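Local coordinates for protein UL37 (PDB 4K70) that is a herpesvirus inner tegument protein, represented by its N-terminal half, that is thought to act in control of viral trafficking, at residues 173-178 with 478-483; 392-397 with 431-436. All coordinates share one frame; numbering follows the deposited sequence. Where two conformers were deposited one is given.

Contact 1: residues 173-178 with 478-483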
loop_
_atom_site.group_PDB
_atom_site.type_symbol
_atom_site.label_atom_id
_atom_site.label_comp_id
_atom_site.label_asym_id
_atom_site.label_seq_id
_atom_site.Cartn_x
_atom_site.Cartn_y
_atom_site.Cartn_z
ATOM N N ASP A 173 11.381 8.691 -8.411
ATOM C CA ASP A 173 10.321 9.594 -8.825
ATOM C C ASP A 173 9.706 9.197 -10.184
ATOM O O ASP A 173 8.804 9.866 -10.660
ATOM C CB ASP A 173 10.844 11.028 -8.905
ATOM C CG ASP A 173 9.735 12.054 -9.138
ATOM O OD1 ASP A 173 8.783 12.095 -8.335
ATOM O OD2 ASP A 173 9.813 12.818 -10.129
ATOM N N MET A 174 10.195 8.139 -10.822
ATOM C CA MET A 174 9.662 7.793 -12.149
ATOM C C MET A 174 8.277 7.166 -12.002
ATOM O O MET A 174 8.039 6.381 -11.085
ATOM C CB MET A 174 10.595 6.865 -12.919
ATOM C CG MET A 174 12.013 7.438 -13.120
ATOM S SD MET A 174 12.919 6.466 -14.309
ATOM C CE MET A 174 14.401 7.478 -14.509
ATOM N N ASP A 175 7.366 7.509 -12.906
ATOM C CA ASP A 175 5.972 7.078 -12.772
ATOM C C ASP A 175 5.801 5.565 -12.665
ATOM O O ASP A 175 5.024 5.083 -11.837
ATOM C CB ASP A 175 5.105 7.645 -13.902
ATOM C CG ASP A 175 4.991 9.161 -13.842
ATOM O OD1 ASP A 175 5.253 9.736 -12.768
ATOM O OD2 ASP A 175 4.643 9.783 -14.867
ATOM N N PHE A 176 6.504 4.804 -13.497
ATOM C CA PHE A 176 6.341 3.352 -13.439
ATOM C C PHE A 176 6.744 2.758 -12.077
ATOM O O PHE A 176 6.192 1.745 -11.639
ATOM C CB PHE A 176 7.051 2.647 -14.606
ATOM C CG PHE A 176 8.547 2.642 -14.500
ATOM C CD1 PHE A 176 9.300 3.690 -15.013
ATOM C CD2 PHE A 176 9.205 1.570 -13.918
ATOM C CE1 PHE A 176 10.683 3.679 -14.929
ATOM C CE2 PHE A 176 10.594 1.556 -13.825
ATOM C CZ PHE A 176 11.333 2.613 -14.333
ATOM N N VAL A 177 7.695 3.390 -11.398
ATOM C CA VAL A 177 8.076 2.917 -10.074
ATOM C C VAL A 177 6.976 3.167 -9.046
ATOM O O VAL A 177 6.642 2.290 -8.253
ATOM C CB VAL A 177 9.379 3.563 -9.578
ATOM C CG1 VAL A 177 9.540 3.306 -8.086
ATOM C CG2 VAL A 177 10.579 3.018 -10.373
ATOM N N GLN A 178 6.434 4.376 -9.051
ATOM C CA GLN A 178 5.376 4.744 -8.115
ATOM C C GLN A 178 4.090 3.946 -8.380
ATOM O O GLN A 178 3.372 3.577 -7.444
ATOM C CB GLN A 178 5.129 6.255 -8.172
ATOM C CG GLN A 178 6.350 7.040 -7.715
ATOM C CD GLN A 178 6.680 6.720 -6.272
ATOM O OE1 GLN A 178 5.774 6.502 -5.475
ATOM N NE2 GLN A 178 7.966 6.676 -5.934
ATOM N N GLN A 478 7.593 19.551 -5.851
ATOM C CA GLN A 478 6.574 20.286 -5.100
ATOM C C GLN A 478 5.193 19.700 -5.348
ATOM O O GLN A 478 4.470 19.357 -4.411
ATOM C CB GLN A 478 6.589 21.774 -5.487
ATOM C CG GLN A 478 5.329 22.548 -5.104
ATOM C CD GLN A 478 4.334 22.669 -6.253
ATOM O OE1 GLN A 478 4.722 22.831 -7.414
ATOM N NE2 GLN A 478 3.042 22.590 -5.932
ATOM N N SER A 479 4.847 19.584 -6.623
ATOM C CA SER A 479 3.527 19.128 -7.037
ATOM C C SER A 479 3.206 17.692 -6.613
ATOM O O SER A 479 2.040 17.321 -6.499
ATOM C CB SER A 479 3.399 19.265 -8.555
ATOM O OG SER A 479 2.272 18.560 -9.028
ATOM N N ARG A 480 4.238 16.881 -6.388
ATOM C CA ARG A 480 4.034 15.473 -6.050
ATOM C C ARG A 480 4.336 15.168 -4.590
ATOM O O ARG A 480 3.574 14.476 -3.916
ATOM C CB ARG A 480 4.889 14.568 -6.944
ATOM C CG ARG A 480 4.289 14.272 -8.308
ATOM C CD ARG A 480 5.370 14.010 -9.361
ATOM N NE ARG A 480 6.092 12.750 -9.173
ATOM C CZ ARG A 480 5.571 11.557 -9.436
ATOM N NH1 ARG A 480 4.326 11.469 -9.872
ATOM N NH2 ARG A 480 6.285 10.452 -9.262
ATOM N N TRP A 481 5.447 15.690 -4.098
ATOM C CA TRP A 481 5.919 15.312 -2.777
ATOM C C TRP A 481 5.867 16.439 -1.741
ATOM O O TRP A 481 6.136 16.209 -0.564
ATOM C CB TRP A 481 7.347 14.802 -2.882
ATOM C CG TRP A 481 7.523 13.670 -3.851
ATOM C CD1 TRP A 481 7.979 13.748 -5.140
ATOM C CD2 TRP A 481 7.256 12.288 -3.603
ATOM N NE1 TRP A 481 8.022 12.496 -5.701
ATOM C CE2 TRP A 481 7.577 11.583 -4.779
ATOM C CE3 TRP A 481 6.771 11.578 -2.499
ATOM C CZ2 TRP A 481 7.435 10.205 -4.877
ATOM C CZ3 TRP A 481 6.641 10.204 -2.600
ATOM C CH2 TRP A 481 6.972 9.537 -3.772
ATOM N N GLY A 482 5.548 17.651 -2.186
ATOM C CA GLY A 482 5.475 18.794 -1.295
ATOM C C GLY A 482 6.829 19.293 -0.823
ATOM O O GLY A 482 6.931 19.900 0.243
ATOM N N LEU A 483 7.871 19.038 -1.612
ATOM C CA LEU A 483 9.217 19.483 -1.269
ATOM C C LEU A 483 9.502 20.850 -1.881
ATOM O O LEU A 483 9.305 21.054 -3.080
ATOM C CB LEU A 483 10.268 18.479 -1.750
ATOM C CG LEU A 483 10.051 16.980 -1.518
ATOM C CD1 LEU A 483 11.191 16.175 -2.157
ATOM C CD2 LEU A 483 9.921 16.661 -0.038
HETATM O O HOH W 1 3.621 8.644 -10.454
#
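Asp173 OD1 takes three N-H donors from the other segment, two from Arg480 and one from Trp481. Trp481 NE1 gives it the straightest bond, 2.8 Å to Asp173 OD1 with an angle of 173° at the hydrogen, and the oxygen lies in the plane of the indole. Arg480 comes side-on and grips the same oxygen with two nitrogens: NE at 2.9 Å from Asp173 OD1 and NH2 at 3.1 Å from Asp173 OD1, the second bond more bent. The oxygen lies in the guanidinium plane, while the carboxylate and guanidinium planes are 71° apart; all three donors come from above the carboxylate plane, NH2 most steeply. CG of Asp173 stands anti to the backbone N (chi1 -172°), and the Arg480 chain bends at chi3 to bring NE round, so the tips meet. The other oxygen, OD2, is held by Arg476 and Trp78.

Asp175 joins the network differently. Its OD1 is 3.5 Å from Arg480 NH1 but well out of the guanidinium plane, so the attraction is one of charge; a water links the two, donating to Asp175 OD1 and accepting from Arg480 NH1 in the guanidinium plane. The stronger partner of Asp175 OD1 is Arg476. With two arginines close to both aspartates, the carboxylates are probably kept ionised. Gln178 sets its amide nearly perpendicular to the indole at the ring's edge, CD 3.8 Å from Trp481 CH2; its NE2 is taken by Tyr172 O.

The contact thus ties the start of helix 175-188, where Met174 is the N-cap, to the last turn of helix 464-481, with helices 63-78 and 120-137 packed against Met174 and Phe176 and helix 392-402 against Arg480 and Trp481.

Contact 2: residues 392-397 with 431-436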
loop_
_atom_site.group_PDB
_atom_site.type_symbol
_atom_site.label_atom_id
_atom_site.label_comp_id
_atom_site.label_asym_id
_atom_site.label_seq_id
_atom_site.Cartn_x
_atom_site.Cartn_y
_atom_site.Cartn_z
ATOM N N LEU A 392 4.319 7.443 -3.379
ATOM C CA LEU A 392 3.384 8.546 -3.562
ATOM C C LEU A 392 1.927 8.134 -3.379
ATOM O O LEU A 392 1.119 8.881 -2.818
ATOM C CB LEU A 392 3.564 9.106 -4.968
ATOM C CG LEU A 392 2.722 10.303 -5.374
ATOM C CD1 LEU A 392 2.901 11.403 -4.345
ATOM C CD2 LEU A 392 3.144 10.775 -6.756
ATOM N N ASP A 393 1.589 6.954 -3.880
ATOM C CA ASP A 393 0.230 6.426 -3.771
ATOM C C ASP A 393 -0.235 6.334 -2.319
ATOM O O ASP A 393 -1.393 6.613 -2.003
ATOM C CB ASP A 393 0.138 5.037 -4.393
ATOM C CG ASP A 393 -1.273 4.490 -4.371
ATOM O OD1 ASP A 393 -2.097 4.996 -5.152
ATOM O OD2 ASP A 393 -1.562 3.565 -3.580
ATOM N N TYR A 394 0.659 5.907 -1.440
ATOM C CA TYR A 394 0.268 5.806 -0.031
ATOM C C TYR A 394 0.162 7.190 0.603
ATOM O O TYR A 394 -0.722 7.423 1.412
ATOM C CB TYR A 394 1.179 4.892 0.778
ATOM C CG TYR A 394 0.730 4.791 2.226
ATOM C CD1 TYR A 394 -0.540 4.321 2.543
ATOM C CD2 TYR A 394 1.567 5.172 3.271
ATOM C CE1 TYR A 394 -0.974 4.223 3.859
ATOM C CE2 TYR A 394 1.143 5.085 4.592
ATOM C CZ TYR A 394 -0.130 4.604 4.880
ATOM O OH TYR A 394 -0.562 4.504 6.181
ATOM N N VAL A 395 1.033 8.117 0.205
ATOM C CA VAL A 395 0.914 9.496 0.662
ATOM C C VAL A 395 -0.486 10.039 0.356
ATOM O O VAL A 395 -1.130 10.637 1.208
ATOM C CB VAL A 395 1.954 10.407 0.022
ATOM C CG1 VAL A 395 1.654 11.849 0.371
ATOM C CG2 VAL A 395 3.352 10.036 0.507
ATOM N N ARG A 396 -0.944 9.806 -0.869
ATOM C CA ARG A 396 -2.270 10.221 -1.314
ATOM C C ARG A 396 -3.394 9.475 -0.594
ATOM O O ARG A 396 -4.399 10.076 -0.226
ATOM C CB ARG A 396 -2.397 9.997 -2.827
ATOM C CG ARG A 396 -1.533 10.932 -3.683
ATOM C CD ARG A 396 -1.518 10.488 -5.153
ATOM N NE ARG A 396 -0.859 11.462 -6.025
ATOM C CZ ARG A 396 -0.478 11.207 -7.277
ATOM N NH1 ARG A 396 -0.672 10.001 -7.800
ATOM N NH2 ARG A 396 0.112 12.153 -8.001
ATOM N N ALA A 397 -3.242 8.162 -0.421
ATOM C CA ALA A 397 -4.273 7.372 0.257
ATOM C C ALA A 397 -4.381 7.784 1.726
ATOM O O ALA A 397 -5.474 7.835 2.284
ATOM C CB ALA A 397 -3.969 5.907 0.161
ATOM N N MET A 431 1.052 4.818 11.389
ATOM C CA MET A 431 0.678 4.647 9.983
ATOM C C MET A 431 1.103 5.774 9.039
ATOM O O MET A 431 0.871 5.676 7.825
ATOM C CB MET A 431 -0.837 4.421 9.846
ATOM C CG MET A 431 -1.366 3.233 10.627
ATOM S SD MET A 431 -0.659 1.664 10.090
ATOM C CE MET A 431 -1.446 1.361 8.496
ATOM N N ALA A 432 1.706 6.835 9.579
ATOM C CA ALA A 432 2.126 7.963 8.746
ATOM C C ALA A 432 3.019 7.467 7.615
ATOM O O ALA A 432 3.818 6.556 7.818
ATOM C CB ALA A 432 2.864 9.012 9.571
ATOM N N PRO A 433 2.858 8.046 6.416
ATOM C CA PRO A 433 3.707 7.710 5.274
ATOM C C PRO A 433 5.173 8.023 5.589
ATOM O O PRO A 433 5.460 9.074 6.160
ATOM C CB PRO A 433 3.194 8.647 4.192
ATOM C CG PRO A 433 1.771 8.851 4.518
ATOM C CD PRO A 433 1.761 8.955 6.026
ATOM N N ARG A 434 6.072 7.110 5.240
ATOM C CA ARG A 434 7.516 7.336 5.416
ATOM C C ARG A 434 8.297 7.140 4.105
ATOM O O ARG A 434 9.266 6.378 4.060
ATOM C CB ARG A 434 8.057 6.411 6.508
ATOM C CG ARG A 434 7.527 6.755 7.906
ATOM C CD ARG A 434 7.494 5.553 8.865
ATOM N NE ARG A 434 6.766 5.881 10.102
ATOM C CZ ARG A 434 6.497 5.026 11.093
ATOM N NH1 ARG A 434 6.901 3.760 11.040
ATOM N NH2 ARG A 434 5.814 5.445 12.153
ATOM N N PRO A 435 7.883 7.838 3.031
ATOM C CA PRO A 435 8.562 7.665 1.737
ATOM C C PRO A 435 9.963 8.252 1.807
ATOM O O PRO A 435 10.135 9.328 2.371
ATOM C CB PRO A 435 7.726 8.526 0.796
ATOM C CG PRO A 435 7.232 9.640 1.690
ATOM C CD PRO A 435 6.907 8.943 2.992
ATOM N N PRO A 436 10.950 7.558 1.241
ATOM C CA PRO A 436 12.322 8.093 1.219
ATOM C C PRO A 436 12.462 9.183 0.168
ATOM O O PRO A 436 13.130 8.960 -0.837
ATOM C CB PRO A 436 13.155 6.884 0.796
ATOM C CG PRO A 436 12.204 6.056 -0.044
ATOM C CD PRO A 436 10.868 6.209 0.659
#
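Residues 392-397 form the first turns of a helix, with Arg396 N bonded to Leu392 O and Ala397 N to Asp393 O. Across from it Met431 ends a helix and the chain then runs on without regular structure, Ala432, Pro433 and Pro435 having polyproline-like torsions. The backbones come closest at Val395 and Pro433, whose CA atoms are 5.7 Å apart. No hydrogen bond joins main chain to main chain across this approach; one tyrosine hydroxyl makes the polar link.

Tyr394 has CG anti to the backbone N (chi1 -179°), which sends the ring out from the helix toward the loop. Its OH donates to Met431 O over a very short 2.5 Å, and the carbonyl oxygen lies at the ring's edge, in the ring plane. The hydroxyl in turn lies in the carbonyl plane, on a lone pair, with a C=O...OH angle of 143°. The carbonyl of the helix's final residue thus gains a side-chain donor. Beside this bond the ring runs across Pro433, CE2 lying 3.8 Å from Pro433 CG, while Met431 CB comes to 3.7 Å from Tyr394 OH.

Val395 continues the apolar surface with one branch. CG2, anti to the carbonyl carbon, touches Pro433 CB at 3.9 Å and reaches Pro435 CG at 4.1 Å, so one methyl meets two prolines.

Here a proline-rich connection between helices 422-431 and 438-458 lies against the side of helix 392-402 in an all-alpha fold, without strands, and a tyrosine holds the end of one helix to the flank of another, close to the calcium ligand Asp387.

How the contacts relate
Contacts 1 and 2 lie side by side, their centres 11 Å apart, and they meet directly. The start of helix 392-402 is the bridge: Gln178 OE1 lies 2.7 Å from Leu392 N in a probable hydrogen bond, and Leu392 CD1 packs 3.2 Å from Arg480 O. The indole of Trp481 touches both segments of contact 2, with CZ3 3.9 Å from Pro435 CB. In sequence, contact 2 falls wholly between the two halves of contact 1. Each has metal ligands nearby: Asp175 is about 5 Å, side chain to side chain, from Asp179, which binds calcium in this protein though none sits there in this model, and the Tyr394 side chain is about 7 Å from a bound calcium.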